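Long-range contacts in iron transport multicopper oxidase FET3 (Saccharomyces cerevisiae, PDB 1ZPU), which oxidises ferrous to ferric iron with molecular oxygen, using four copper ions, so that the permease FTR1 can carry the iron into the yeast cell: residues Thr57-Phe61 and Asp73-Phe77; Asp325-Asn329 and Asn525-Ala529; Ile339-Lys345 and Asp520-Glu524; Thr369-Glu375 and Leu475-Pro481. Residue numbers count along the deposited sequence, not the author numbering.

Contact 1: Thr57-Phe61 and Asp73-Phe77; sequences TSMHF and DGVPF. With CU1 (copper (I) ion), chain B.
The side chain of His-60 sets the geometry here. Its chi1 is t (165°) and its chi2 is 52°. This places NE2 2.1 Å from the copper ion and turns ND1 to the loop 73-77. His-60 ND1 donates a hydrogen bond of 2.7 Å to Asp-73 O, which lies near the plane of the imidazole. With ND1 so engaged, NE2 is the nitrogen that binds the metal. His-395 is a second ligand of this copper, the type 2 copper of the trinuclear cluster of multicopper oxidases.

Residues 57-61 are extended, and strand structure begins at His-60. The end-to-end directions of 58-61 and 73-76 differ by 156°. The closest CA pair is His-60 and Gly-74, at 4.3 Å. Gly-74 has phi/psi 79/32, and its CA makes a CH...O contact of 3.2 Å with Met-59 O. A CB there would clash with that oxygen. Asp-73 takes chi1 t, and its OD1 lies 3.3 Å from His-60 CE1. Its OD2 accepts a hydrogen bond from ND1 of His-397, a type 3 copper ligand. Ser-58 takes chi1 p. Its OG lies 3.6 Å from Pro-76 CD and is hydrogen-bonded to Thr-108.

Met-59 and Phe-61 pack on strands 43-49 and 100-105, while Asp-73 and Val-75 touch strand 457-463.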
loop_
_atom_site.group_PDB
_atom_site.type_symbol
_atom_site.label_atom_id
_atom_site.label_comp_id
_atom_site.label_asym_id
_atom_site.label_seq_id
_atom_site.Cartn_x
_atom_site.Cartn_y
_atom_site.Cartn_z
ATOM N N THR A 57 7.777 -11.930 -10.929
ATOM C CA THR A 57 6.772 -10.852 -10.831
ATOM C C THR A 57 5.523 -11.279 -10.077
ATOM O O THR A 57 5.327 -12.455 -9.792
ATOM C CB THR A 57 6.280 -10.307 -12.208
ATOM O OG1 THR A 57 7.151 -10.726 -13.266
ATOM C CG2 THR A 57 6.174 -8.796 -12.176
ATOM N N SER A 58 4.681 -10.297 -9.766
ATOM C CA SER A 58 3.358 -10.544 -9.225
ATOM C C SER A 58 2.608 -9.258 -9.417
ATOM O O SER A 58 3.217 -8.250 -9.767
ATOM C CB SER A 58 3.441 -10.863 -7.746
ATOM O OG SER A 58 4.242 -9.905 -7.093
ATOM N N MET A 59 1.294 -9.288 -9.200
ATOM C CA MET A 59 0.482 -8.076 -9.250
ATOM C C MET A 59 -0.555 -8.146 -8.170
ATOM O O MET A 59 -1.271 -9.140 -8.057
ATOM C CB MET A 59 -0.208 -7.931 -10.605
ATOM C CG MET A 59 -0.927 -6.602 -10.811
ATOM S SD MET A 59 -0.979 -6.118 -12.555
ATOM C CE MET A 59 -1.915 -7.480 -13.215
ATOM N N HIS A 60 -0.621 -7.082 -7.378
ATOM C CA HIS A 60 -1.564 -6.978 -6.285
ATOM C C HIS A 60 -2.505 -5.825 -6.565
ATOM O O HIS A 60 -2.072 -4.777 -7.016
ATOM C CB HIS A 60 -0.811 -6.724 -4.988
ATOM C CG HIS A 60 -1.682 -6.251 -3.862
ATOM N ND1 HIS A 60 -2.826 -6.912 -3.477
ATOM C CD2 HIS A 60 -1.557 -5.201 -3.022
ATOM C CE1 HIS A 60 -3.382 -6.278 -2.464
ATOM N NE2 HIS A 60 -2.628 -5.241 -2.164
ATOM N N PHE A 61 -3.789 -6.016 -6.288
ATOM C CA PHE A 61 -4.786 -4.976 -6.493
ATOM C C PHE A 61 -5.192 -4.370 -5.159
ATOM O O PHE A 61 -5.998 -4.930 -4.419
ATOM C CB PHE A 61 -5.947 -5.528 -7.305
ATOM C CG PHE A 61 -5.495 -6.227 -8.541
ATOM C CD1 PHE A 61 -5.136 -7.589 -8.499
ATOM C CD2 PHE A 61 -5.343 -5.525 -9.731
ATOM C CE1 PHE A 61 -4.669 -8.233 -9.627
ATOM C CE2 PHE A 61 -4.871 -6.170 -10.871
ATOM C CZ PHE A 61 -4.539 -7.523 -10.819
ATOM N N ASP A 73 -5.085 -12.273 -4.736
ATOM C CA ASP A 73 -4.585 -11.089 -4.038
ATOM C C ASP A 73 -3.210 -10.641 -4.518
ATOM O O ASP A 73 -2.852 -9.473 -4.378
ATOM C CB ASP A 73 -4.539 -11.322 -2.533
ATOM C CG ASP A 73 -4.451 -10.026 -1.752
ATOM O OD1 ASP A 73 -5.153 -9.064 -2.128
ATOM O OD2 ASP A 73 -3.688 -9.979 -0.765
ATOM N N GLY A 74 -2.441 -11.578 -5.062
ATOM C CA GLY A 74 -1.162 -11.265 -5.704
ATOM C C GLY A 74 0.031 -11.029 -4.799
ATOM O O GLY A 74 0.910 -10.253 -5.130
ATOM N N VAL A 75 0.075 -11.706 -3.657
ATOM C CA VAL A 75 1.226 -11.617 -2.773
ATOM C C VAL A 75 1.948 -12.957 -2.789
ATOM O O VAL A 75 1.415 -13.949 -2.291
ATOM C CB VAL A 75 0.835 -11.238 -1.326
ATOM C CG1 VAL A 75 2.074 -11.124 -0.475
ATOM C CG2 VAL A 75 0.068 -9.930 -1.301
ATOM N N PRO A 76 3.142 -12.996 -3.405
ATOM C CA PRO A 76 3.950 -14.208 -3.407
ATOM C C PRO A 76 4.234 -14.736 -1.997
ATOM O O PRO A 76 4.458 -13.963 -1.065
ATOM C CB PRO A 76 5.225 -13.800 -4.151
ATOM C CG PRO A 76 5.178 -12.311 -4.262
ATOM C CD PRO A 76 3.752 -11.908 -4.186
ATOM N N PHE A 77 4.159 -16.061 -1.867
ATOM C CA PHE A 77 4.306 -16.810 -0.609
ATOM C C PHE A 77 3.262 -16.541 0.479
ATOM O O PHE A 77 3.386 -17.015 1.604
ATOM C CB PHE A 77 5.750 -16.763 -0.100
ATOM C CG PHE A 77 6.706 -17.450 -1.016
ATOM C CD1 PHE A 77 7.502 -16.718 -1.879
ATOM C CD2 PHE A 77 6.764 -18.834 -1.059
ATOM C CE1 PHE A 77 8.372 -17.353 -2.751
ATOM C CE2 PHE A 77 7.630 -19.487 -1.926
ATOM C CZ PHE A 77 8.434 -18.747 -2.777
HETATM CU CU CU1 B . -3.274 -4.186 -0.497
#

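Contact 2: Asp325-Asn329 and Asn525-Ala529; sequences DNLKN and NVQHA
Strand 316-326 ends at Asn-326, and the chain then turns at Lys-328 and Asn-329 (phi/psi -51/-34 and -81/3). Residues 525-527 are extended without forming a strand. The end-to-end directions of 326-329 and 525-528 differ by 124°. Leu-327 lies nearest Gln-527 (CA-CA 5.5 Å) and Lys-328 nearest Val-526 (5.7 Å). A backbone hydrogen bond of 3.2 Å runs from Lys-328 N to Val-526 O.

His-528 adds a second bond. Its ND1 donates a nearly linear hydrogen bond (N-H...O 171°) of 2.7 Å to Asn-326 O. Leu-327 (chi1 m, chi2 t) is the buried centre. Its CD1 lies 3.3 Å from Asn-525 O, and its CD2 lies 3.5 Å from Gln-527 NE2. Behind it are Tyr-333 and Phe-335 of strand 332-336. On the exposed side, Lys-328 CD meets Val-526 CG2 at 3.6 Å.

This is a surface contact away from the copper sites. It holds the end of the modelled chain, an irregular tail, against the turn between strands 316-326 and 332-336, an antiparallel pair at the edge of a sheet in the third cupredoxin domain.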
loop_
_atom_site.group_PDB
_atom_site.type_symbol
_atom_site.label_atom_id
_atom_site.label_comp_id
_atom_site.label_asym_id
_atom_site.label_seq_id
_atom_site.Cartn_x
_atom_site.Cartn_y
_atom_site.Cartn_z
ATOM N N ASP A 325 16.574 -3.246 13.767
ATOM C CA ASP A 325 17.763 -3.752 14.475
ATOM C C ASP A 325 18.699 -4.583 13.602
ATOM O O ASP A 325 18.280 -5.149 12.594
ATOM C CB ASP A 325 17.365 -4.571 15.698
ATOM C CG ASP A 325 18.487 -4.675 16.699
ATOM O OD1 ASP A 325 18.534 -5.653 17.479
ATOM O OD2 ASP A 325 19.339 -3.765 16.701
ATOM N N ASN A 326 19.963 -4.655 14.004
ATOM C CA ASN A 326 20.979 -5.424 13.274
ATOM C C ASN A 326 21.024 -6.897 13.679
ATOM O O ASN A 326 20.916 -7.229 14.860
ATOM C CB ASN A 326 22.360 -4.780 13.452
ATOM C CG ASN A 326 22.469 -3.440 12.751
ATOM O OD1 ASN A 326 22.323 -3.350 11.533
ATOM N ND2 ASN A 326 22.718 -2.386 13.518
ATOM N N LEU A 327 21.186 -7.774 12.693
ATOM C CA LEU A 327 21.348 -9.205 12.956
ATOM C C LEU A 327 22.804 -9.700 12.754
ATOM O O LEU A 327 23.706 -8.918 12.412
ATOM C CB LEU A 327 20.352 -10.028 12.116
ATOM C CG LEU A 327 18.839 -9.937 12.365
ATOM C CD1 LEU A 327 18.112 -10.896 11.463
ATOM C CD2 LEU A 327 18.474 -10.235 13.795
ATOM N N LYS A 328 23.015 -10.998 12.980
ATOM C CA LYS A 328 24.332 -11.651 12.912
ATOM C C LYS A 328 25.107 -11.369 11.618
ATOM O O LYS A 328 26.343 -11.293 11.624
ATOM C CB LYS A 328 24.143 -13.160 13.044
ATOM C CG LYS A 328 25.026 -13.803 14.062
ATOM C CD LYS A 328 25.113 -15.292 13.817
ATOM C CE LYS A 328 25.638 -16.008 15.038
ATOM N NZ LYS A 328 25.743 -17.451 14.753
ATOM N N ASN A 329 24.385 -11.227 10.509
ATOM C CA ASN A 329 25.041 -10.945 9.234
ATOM C C ASN A 329 25.392 -9.465 9.047
ATOM O O ASN A 329 25.908 -9.072 7.999
ATOM C CB ASN A 329 24.258 -11.514 8.042
ATOM C CG ASN A 329 22.959 -10.780 7.777
ATOM O OD1 ASN A 329 22.522 -9.932 8.561
ATOM N ND2 ASN A 329 22.333 -11.106 6.653
ATOM N N ASN A 525 18.228 -14.704 10.365
ATOM C CA ASN A 525 19.570 -14.723 10.944
ATOM C C ASN A 525 19.466 -14.516 12.460
ATOM O O ASN A 525 18.571 -13.813 12.935
ATOM C CB ASN A 525 20.471 -13.680 10.255
ATOM C CG ASN A 525 20.744 -14.011 8.766
ATOM O OD1 ASN A 525 20.179 -13.411 7.860
ATOM N ND2 ASN A 525 21.612 -14.973 8.530
ATOM N N VAL A 526 20.336 -15.163 13.227
ATOM C CA VAL A 526 20.171 -15.127 14.684
ATOM C C VAL A 526 20.498 -13.777 15.333
ATOM O O VAL A 526 21.046 -12.876 14.684
ATOM C CB VAL A 526 20.803 -16.335 15.428
ATOM C CG1 VAL A 526 19.717 -17.392 15.752
ATOM C CG2 VAL A 526 21.981 -16.940 14.643
ATOM N N GLN A 527 20.125 -13.638 16.603
ATOM C CA GLN A 527 20.139 -12.335 17.257
ATOM C C GLN A 527 21.546 -11.893 17.679
ATOM O O GLN A 527 22.511 -12.662 17.600
ATOM C CB GLN A 527 19.167 -12.303 18.434
ATOM C CG GLN A 527 18.244 -11.101 18.396
ATOM C CD GLN A 527 16.955 -11.398 17.659
ATOM O OE1 GLN A 527 16.304 -12.417 17.910
ATOM N NE2 GLN A 527 16.574 -10.507 16.755
ATOM N N HIS A 528 21.646 -10.644 18.130
ATOM C CA HIS A 528 22.939 -9.975 18.272
ATOM C C HIS A 528 23.657 -10.153 19.600
ATOM O O HIS A 528 24.739 -9.594 19.761
ATOM C CB HIS A 528 22.784 -8.481 17.976
ATOM C CG HIS A 528 23.792 -7.952 17.004
ATOM N ND1 HIS A 528 23.433 -7.350 15.811
ATOM C CD2 HIS A 528 25.149 -7.938 17.038
ATOM C CE1 HIS A 528 24.524 -6.984 15.159
ATOM N NE2 HIS A 528 25.577 -7.326 15.881
ATOM N N ALA A 529 23.078 -10.915 20.534
ATOM C CA ALA A 529 23.691 -11.146 21.868
ATOM C C ALA A 529 24.915 -12.059 21.820
ATOM O O ALA A 529 25.827 -11.859 21.023
ATOM C CB ALA A 529 22.655 -11.707 22.871
#

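Contact 3: Ile339-Lys345 and Asp520-Glu524; sequences ITYTAPK and DLTGE. With MAN (alpha-D-mannopyranose), chain J.
Asp-520 starts the second segment; its CA-to-CB bond runs sideways and the carboxylate leads away from 339-345. Lys-345 reaches this end with a long side chain (chi1 m, chi2 and chi3 t), and its NZ donates a hydrogen bond of 3.0 Å to Leu-521 O. Thr-522, with chi1 t, points at the other segment. Its CG2 lies 3.4 Å from Ala-343 O and 3.9 Å from Pro-344 CA. Its OG1 is 3.5 Å from O2 of a mannose in an attached glycan.

Both segments are irregular, their end-to-end directions 132° apart. The C-terminal tail thus runs over the loop between strand 332-336 and helix 348-352 of the third cupredoxin domain. The nearest CA pairs are Pro-344 with Thr-522 (6.4 Å) and Thr-342 with Glu-524 (6.3 Å).

Gly-523 O lies 3.9 Å from Thr-342 CG2. Glu-524 takes chi1 p and chi2 t, which carries OE1 to the backbone of Thr-340. Thr-340 N donates to Glu-524 OE1 at 2.8 Å, and Thr-340 OG1 adds a weak bond of 3.5 Å to the same OE1. Glu-524 N is hydrogen-bonded to Asn-368 OD1.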
loop_
_atom_site.group_PDB
_atom_site.type_symbol
_atom_site.label_atom_id
_atom_site.label_comp_id
_atom_site.label_asym_id
_atom_site.label_seq_id
_atom_site.Cartn_x
_atom_site.Cartn_y
_atom_site.Cartn_z
ATOM N N ILE A 339 10.321 -10.662 15.374
ATOM C CA ILE A 339 10.283 -11.389 14.097
ATOM C C ILE A 339 10.411 -10.465 12.882
ATOM O O ILE A 339 9.694 -9.470 12.772
ATOM C CB ILE A 339 8.983 -12.244 13.988
ATOM C CG1 ILE A 339 8.935 -13.280 15.120
ATOM C CG2 ILE A 339 8.877 -12.935 12.630
ATOM C CD1 ILE A 339 7.637 -14.051 15.217
ATOM N N THR A 340 11.352 -10.794 11.994
ATOM C CA THR A 340 11.410 -10.235 10.644
ATOM C C THR A 340 10.723 -11.238 9.753
ATOM O O THR A 340 11.052 -12.428 9.806
ATOM C CB THR A 340 12.837 -10.198 10.090
ATOM O OG1 THR A 340 13.784 -9.992 11.145
ATOM C CG2 THR A 340 12.968 -9.145 8.999
ATOM N N TYR A 341 9.799 -10.776 8.916
ATOM C CA TYR A 341 9.126 -11.686 8.002
ATOM C C TYR A 341 10.125 -12.392 7.094
ATOM O O TYR A 341 10.906 -11.750 6.386
ATOM C CB TYR A 341 8.062 -10.992 7.157
ATOM C CG TYR A 341 7.490 -11.941 6.134
ATOM C CD1 TYR A 341 6.593 -12.936 6.511
ATOM C CD2 TYR A 341 7.882 -11.879 4.799
ATOM C CE1 TYR A 341 6.077 -13.834 5.574
ATOM C CE2 TYR A 341 7.371 -12.771 3.858
ATOM C CZ TYR A 341 6.468 -13.740 4.253
ATOM O OH TYR A 341 5.959 -14.621 3.336
ATOM N N THR A 342 10.094 -13.719 7.134
ATOM C CA THR A 342 10.933 -14.531 6.281
ATOM C C THR A 342 10.035 -15.504 5.531
ATOM O O THR A 342 9.442 -16.388 6.134
ATOM C CB THR A 342 11.982 -15.284 7.099
ATOM O OG1 THR A 342 12.396 -14.475 8.211
ATOM C CG2 THR A 342 13.176 -15.609 6.231
ATOM N N ALA A 343 9.932 -15.309 4.220
ATOM C CA ALA A 343 9.098 -16.124 3.340
ATOM C C ALA A 343 9.309 -17.627 3.509
ATOM O O ALA A 343 10.445 -18.085 3.627
ATOM C CB ALA A 343 9.332 -15.729 1.893
ATOM N N PRO A 344 8.207 -18.392 3.528
ATOM C CA PRO A 344 8.252 -19.831 3.688
ATOM C C PRO A 344 8.533 -20.578 2.374
ATOM O O PRO A 344 8.544 -19.967 1.300
ATOM C CB PRO A 344 6.853 -20.156 4.205
ATOM C CG PRO A 344 5.993 -19.086 3.687
ATOM C CD PRO A 344 6.827 -17.896 3.398
ATOM N N LYS A 345 8.765 -21.888 2.476
ATOM C CA LYS A 345 9.047 -22.731 1.306
ATOM C C LYS A 345 7.801 -23.034 0.467
ATOM O O LYS A 345 7.905 -23.418 -0.703
ATOM C CB LYS A 345 9.715 -24.039 1.741
ATOM C CG LYS A 345 11.245 -23.977 1.792
ATOM C CD LYS A 345 11.851 -25.160 2.541
ATOM C CE LYS A 345 13.164 -24.767 3.209
ATOM N NZ LYS A 345 13.324 -25.451 4.535
ATOM N N ASP A 520 10.814 -28.124 9.720
ATOM C CA ASP A 520 12.271 -27.988 9.844
ATOM C C ASP A 520 12.658 -26.842 8.903
ATOM O O ASP A 520 13.380 -27.050 7.924
ATOM C CB ASP A 520 12.971 -29.285 9.431
ATOM C CG ASP A 520 12.868 -30.393 10.500
ATOM O OD1 ASP A 520 13.423 -30.240 11.611
ATOM O OD2 ASP A 520 12.236 -31.433 10.224
ATOM N N LEU A 521 12.186 -25.634 9.242
ATOM C CA LEU A 521 11.887 -24.535 8.282
ATOM C C LEU A 521 13.009 -23.715 7.630
ATOM O O LEU A 521 14.023 -24.250 7.194
ATOM C CB LEU A 521 10.829 -23.563 8.865
ATOM C CG LEU A 521 10.561 -23.357 10.372
ATOM C CD1 LEU A 521 11.766 -22.919 11.204
ATOM C CD2 LEU A 521 9.419 -22.393 10.566
ATOM N N THR A 522 12.746 -22.411 7.536
ATOM C CA THR A 522 13.589 -21.405 6.887
ATOM C C THR A 522 13.554 -20.119 7.751
ATOM O O THR A 522 12.594 -19.347 7.708
ATOM C CB THR A 522 13.139 -21.163 5.391
ATOM O OG1 THR A 522 13.871 -20.084 4.803
ATOM C CG2 THR A 522 11.648 -20.859 5.275
ATOM N N GLY A 523 14.600 -19.925 8.560
ATOM C CA GLY A 523 14.607 -18.892 9.605
ATOM C C GLY A 523 15.303 -17.575 9.276
ATOM O O GLY A 523 15.966 -17.442 8.240
ATOM N N GLU A 524 15.135 -16.599 10.164
ATOM C CA GLU A 524 15.895 -15.361 10.124
ATOM C C GLU A 524 17.286 -15.575 10.729
ATOM O O GLU A 524 17.498 -16.512 11.508
ATOM C CB GLU A 524 15.162 -14.254 10.880
ATOM C CG GLU A 524 14.859 -14.559 12.339
ATOM C CD GLU A 524 13.952 -13.530 12.995
ATOM O OE1 GLU A 524 12.926 -13.128 12.390
ATOM O OE2 GLU A 524 14.264 -13.116 14.130
HETATM C C1 MAN J . 18.497 -20.815 4.074
HETATM C C2 MAN J . 18.422 -19.429 4.731
HETATM C C3 MAN J . 18.835 -19.680 6.187
HETATM C C4 MAN J . 20.039 -20.661 6.265
HETATM C C5 MAN J . 20.759 -20.835 4.910
HETATM C C6 MAN J . 21.912 -21.852 4.952
HETATM O O2 MAN J . 17.168 -18.785 4.645
HETATM O O3 MAN J . 17.700 -20.169 6.890
HETATM O O4 MAN J . 21.024 -20.282 7.217
HETATM O O5 MAN J . 19.869 -21.103 3.814
HETATM O O6 MAN J . 21.942 -22.532 6.197
#

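Contact 4: Thr369-Glu375 and Leu475-Pro481; sequences THTFILE and LVLVEDP. With NAG (2-acetamido-2-deoxy-beta-D-glucopyranose), chain C.
Two parallel strands pair here at the edge of a Greek-key beta-sandwich, the third cupredoxin domain of this multicopper oxidase. Strand 371-374 is outermost in its sheet. Strand 475-479 lies between it and strand 457-463. The strand axes approach to 4.7 Å and are 24° apart.

The register pairs Thr-371 with Val-476 (CA-CA 4.5 Å) and continues to Leu-374 with Glu-479 (4.6 Å). The hydrogen bonds alternate: Val-476 N to His-370 O (2.8 Å), Phe-372 N to Val-476 O (2.8 Å), Val-478 N to Phe-372 O (2.8 Å) and Leu-374 N to Val-478 O (2.7 Å).

Phe-372, Leu-374 and Leu-477, all with chi1 m, share one face. Phe-372 CB lies 3.9 Å from Leu-477 CD2. This face packs on the second sheet through Ile-318 and Phe-451. Thr-371, Ile-373, Val-476 and Val-478 line the opposite face, where Thr-371 CG2 meets Val-478 CG2 at 3.8 Å. Asp-480 is the N-cap of the following helix. Its N makes a weak hydrogen bond of 2.8 Å to Leu-374 O.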
loop_
_atom_site.group_PDB
_atom_site.type_symbol
_atom_site.label_atom_id
_atom_site.label_comp_id
_atom_site.label_asym_id
_atom_site.label_seq_id
_atom_site.Cartn_x
_atom_site.Cartn_y
_atom_site.Cartn_z
ATOM N N THR A 369 7.414 -16.543 10.220
ATOM C CA THR A 369 6.517 -16.147 9.176
ATOM C C THR A 369 5.527 -15.128 9.751
ATOM O O THR A 369 4.851 -14.405 9.016
ATOM C CB THR A 369 5.843 -17.417 8.663
ATOM O OG1 THR A 369 5.702 -17.359 7.242
ATOM C CG2 THR A 369 4.528 -17.681 9.372
ATOM N N HIS A 370 5.514 -15.059 11.083
ATOM C CA HIS A 370 4.592 -14.242 11.879
ATOM C C HIS A 370 3.135 -14.400 11.476
ATOM O O HIS A 370 2.480 -13.417 11.093
ATOM C CB HIS A 370 4.969 -12.763 11.883
ATOM C CG HIS A 370 4.910 -12.147 13.243
ATOM N ND1 HIS A 370 5.537 -10.959 13.553
ATOM C CD2 HIS A 370 4.332 -12.581 14.390
ATOM C CE1 HIS A 370 5.330 -10.678 14.828
ATOM N NE2 HIS A 370 4.606 -11.648 15.359
ATOM N N THR A 371 2.638 -15.635 11.571
ATOM C CA THR A 371 1.269 -15.938 11.176
ATOM C C THR A 371 0.336 -15.997 12.372
ATOM O O THR A 371 0.664 -16.585 13.394
ATOM C CB THR A 371 1.176 -17.228 10.330
ATOM O OG1 THR A 371 1.575 -16.939 8.985
ATOM C CG2 THR A 371 -0.233 -17.751 10.284
ATOM N N PHE A 372 -0.819 -15.357 12.233
ATOM C CA PHE A 372 -1.891 -15.441 13.217
ATOM C C PHE A 372 -3.123 -16.053 12.578
ATOM O O PHE A 372 -3.404 -15.805 11.399
ATOM C CB PHE A 372 -2.250 -14.061 13.741
ATOM C CG PHE A 372 -1.135 -13.385 14.457
ATOM C CD1 PHE A 372 -0.116 -12.748 13.742
ATOM C CD2 PHE A 372 -1.098 -13.371 15.846
ATOM C CE1 PHE A 372 0.924 -12.115 14.404
ATOM C CE2 PHE A 372 -0.072 -12.739 16.519
ATOM C CZ PHE A 372 0.947 -12.108 15.797
ATOM N N ILE A 373 -3.858 -16.849 13.349
ATOM C CA ILE A 373 -5.114 -17.408 12.863
ATOM C C ILE A 373 -6.303 -16.673 13.472
ATOM O O ILE A 373 -6.385 -16.502 14.685
ATOM C CB ILE A 373 -5.212 -18.922 13.107
ATOM C CG1 ILE A 373 -3.987 -19.610 12.504
ATOM C CG2 ILE A 373 -6.499 -19.478 12.497
ATOM C CD1 ILE A 373 -3.946 -21.095 12.739
ATOM N N LEU A 374 -7.212 -16.232 12.610
ATOM C CA LEU A 374 -8.393 -15.510 13.054
ATOM C C LEU A 374 -9.628 -16.398 12.965
ATOM O O LEU A 374 -9.781 -17.139 12.001
ATOM C CB LEU A 374 -8.592 -14.247 12.216
ATOM C CG LEU A 374 -7.403 -13.322 11.924
ATOM C CD1 LEU A 374 -7.860 -12.220 10.984
ATOM C CD2 LEU A 374 -6.775 -12.736 13.184
ATOM N N GLU A 375 -10.505 -16.312 13.967
ATOM C CA GLU A 375 -11.691 -17.177 14.062
ATOM C C GLU A 375 -12.901 -16.675 13.279
ATOM O O GLU A 375 -13.021 -15.485 12.989
ATOM C CB GLU A 375 -12.089 -17.416 15.521
ATOM C CG GLU A 375 -11.086 -18.231 16.343
ATOM C CD GLU A 375 -10.888 -19.667 15.841
ATOM O OE1 GLU A 375 -11.893 -20.381 15.582
ATOM O OE2 GLU A 375 -9.712 -20.078 15.724
ATOM N N LEU A 475 3.525 -9.187 8.676
ATOM C CA LEU A 475 2.982 -10.368 9.338
ATOM C C LEU A 475 1.775 -10.897 8.576
ATOM O O LEU A 475 1.165 -10.165 7.794
ATOM C CB LEU A 475 2.621 -10.081 10.795
ATOM C CG LEU A 475 1.626 -8.992 11.162
ATOM C CD1 LEU A 475 0.220 -9.458 10.915
ATOM C CD2 LEU A 475 1.809 -8.712 12.625
ATOM N N VAL A 476 1.433 -12.161 8.806
ATOM C CA VAL A 476 0.422 -12.833 8.002
ATOM C C VAL A 476 -0.810 -13.213 8.825
ATOM O O VAL A 476 -0.704 -13.854 9.876
ATOM C CB VAL A 476 1.004 -14.086 7.311
ATOM C CG1 VAL A 476 -0.058 -14.791 6.481
ATOM C CG2 VAL A 476 2.200 -13.717 6.460
ATOM N N LEU A 477 -1.978 -12.809 8.334
ATOM C CA LEU A 477 -3.251 -13.144 8.965
ATOM C C LEU A 477 -3.990 -14.221 8.177
ATOM O O LEU A 477 -4.278 -14.040 7.001
ATOM C CB LEU A 477 -4.126 -11.897 9.072
ATOM C CG LEU A 477 -3.602 -10.751 9.937
ATOM C CD1 LEU A 477 -4.624 -9.648 9.982
ATOM C CD2 LEU A 477 -3.272 -11.195 11.357
ATOM N N VAL A 478 -4.292 -15.339 8.821
ATOM C CA VAL A 478 -5.078 -16.386 8.187
ATOM C C VAL A 478 -6.476 -16.351 8.799
ATOM O O VAL A 478 -6.673 -16.730 9.962
ATOM C CB VAL A 478 -4.419 -17.778 8.367
ATOM C CG1 VAL A 478 -5.265 -18.864 7.737
ATOM C CG2 VAL A 478 -3.042 -17.785 7.759
ATOM N N GLU A 479 -7.435 -15.874 8.013
ATOM C CA GLU A 479 -8.821 -15.736 8.441
ATOM C C GLU A 479 -9.598 -17.033 8.218
ATOM O O GLU A 479 -9.613 -17.556 7.106
ATOM C CB GLU A 479 -9.452 -14.625 7.636
ATOM C CG GLU A 479 -10.461 -13.799 8.375
ATOM C CD GLU A 479 -10.487 -12.371 7.858
ATOM O OE1 GLU A 479 -9.400 -11.750 7.798
ATOM O OE2 GLU A 479 -11.583 -11.876 7.510
ATOM N N ASP A 480 -10.276 -17.512 9.262
ATOM C CA ASP A 480 -10.785 -18.895 9.338
ATOM C C ASP A 480 -10.434 -19.786 8.142
ATOM O O ASP A 480 -11.166 -19.837 7.152
ATOM C CB ASP A 480 -12.288 -18.973 9.696
ATOM C CG ASP A 480 -13.184 -18.446 8.601
ATOM O OD1 ASP A 480 -12.733 -17.580 7.823
ATOM O OD2 ASP A 480 -14.347 -18.896 8.523
ATOM N N PRO A 481 -9.290 -20.487 8.238
ATOM C CA PRO A 481 -8.824 -21.396 7.198
ATOM C C PRO A 481 -9.879 -22.421 6.805
ATOM O O PRO A 481 -9.867 -22.892 5.671
ATOM C CB PRO A 481 -7.626 -22.100 7.849
ATOM C CG PRO A 481 -7.740 -21.810 9.316
ATOM C CD PRO A 481 -8.367 -20.463 9.384
HETATM C C1 NAG C . -9.095 -23.249 16.479
HETATM C C2 NAG C . -8.774 -23.232 17.981
HETATM C C3 NAG C . -9.926 -23.684 18.912
HETATM C C4 NAG C . -11.285 -24.029 18.261
HETATM C C5 NAG C . -11.314 -23.891 16.726
HETATM C C6 NAG C . -12.709 -23.641 16.158
HETATM C C7 NAG C . -6.358 -23.720 18.251
HETATM C C8 NAG C . -5.352 -24.812 17.998
HETATM N N2 NAG C . -7.636 -24.103 18.236
HETATM O O3 NAG C . -10.131 -22.727 19.938
HETATM O O4 NAG C . -11.641 -25.350 18.641
HETATM O O5 NAG C . -10.442 -22.860 16.300
HETATM O O6 NAG C . -12.717 -24.054 14.793
HETATM O O7 NAG C . -5.989 -22.562 18.467
#

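In the fold
From the N terminus, contact 1 comes first. It closes a short loop in the first cupredoxin domain, and the chain leaves it before any other contact opens. The other three nest. Contact 2 opens at 325-329 and shuts near the C-terminal end. Contact 3 lies inside it, between 339-345 and 520-524, and contact 4 lies inside contact 3. Contacts 2 and 3 use adjoining segments of the tail to bind it to the third domain, in which contact 4 joins edge strand 371-374 to its inner neighbour 474-479. Tyr-341 of contact 3 packs on Thr-369 and Val-476 of contact 4. Phe-77 of contact 1 meets Pro-344 of contact 3, so the first domain touches the third.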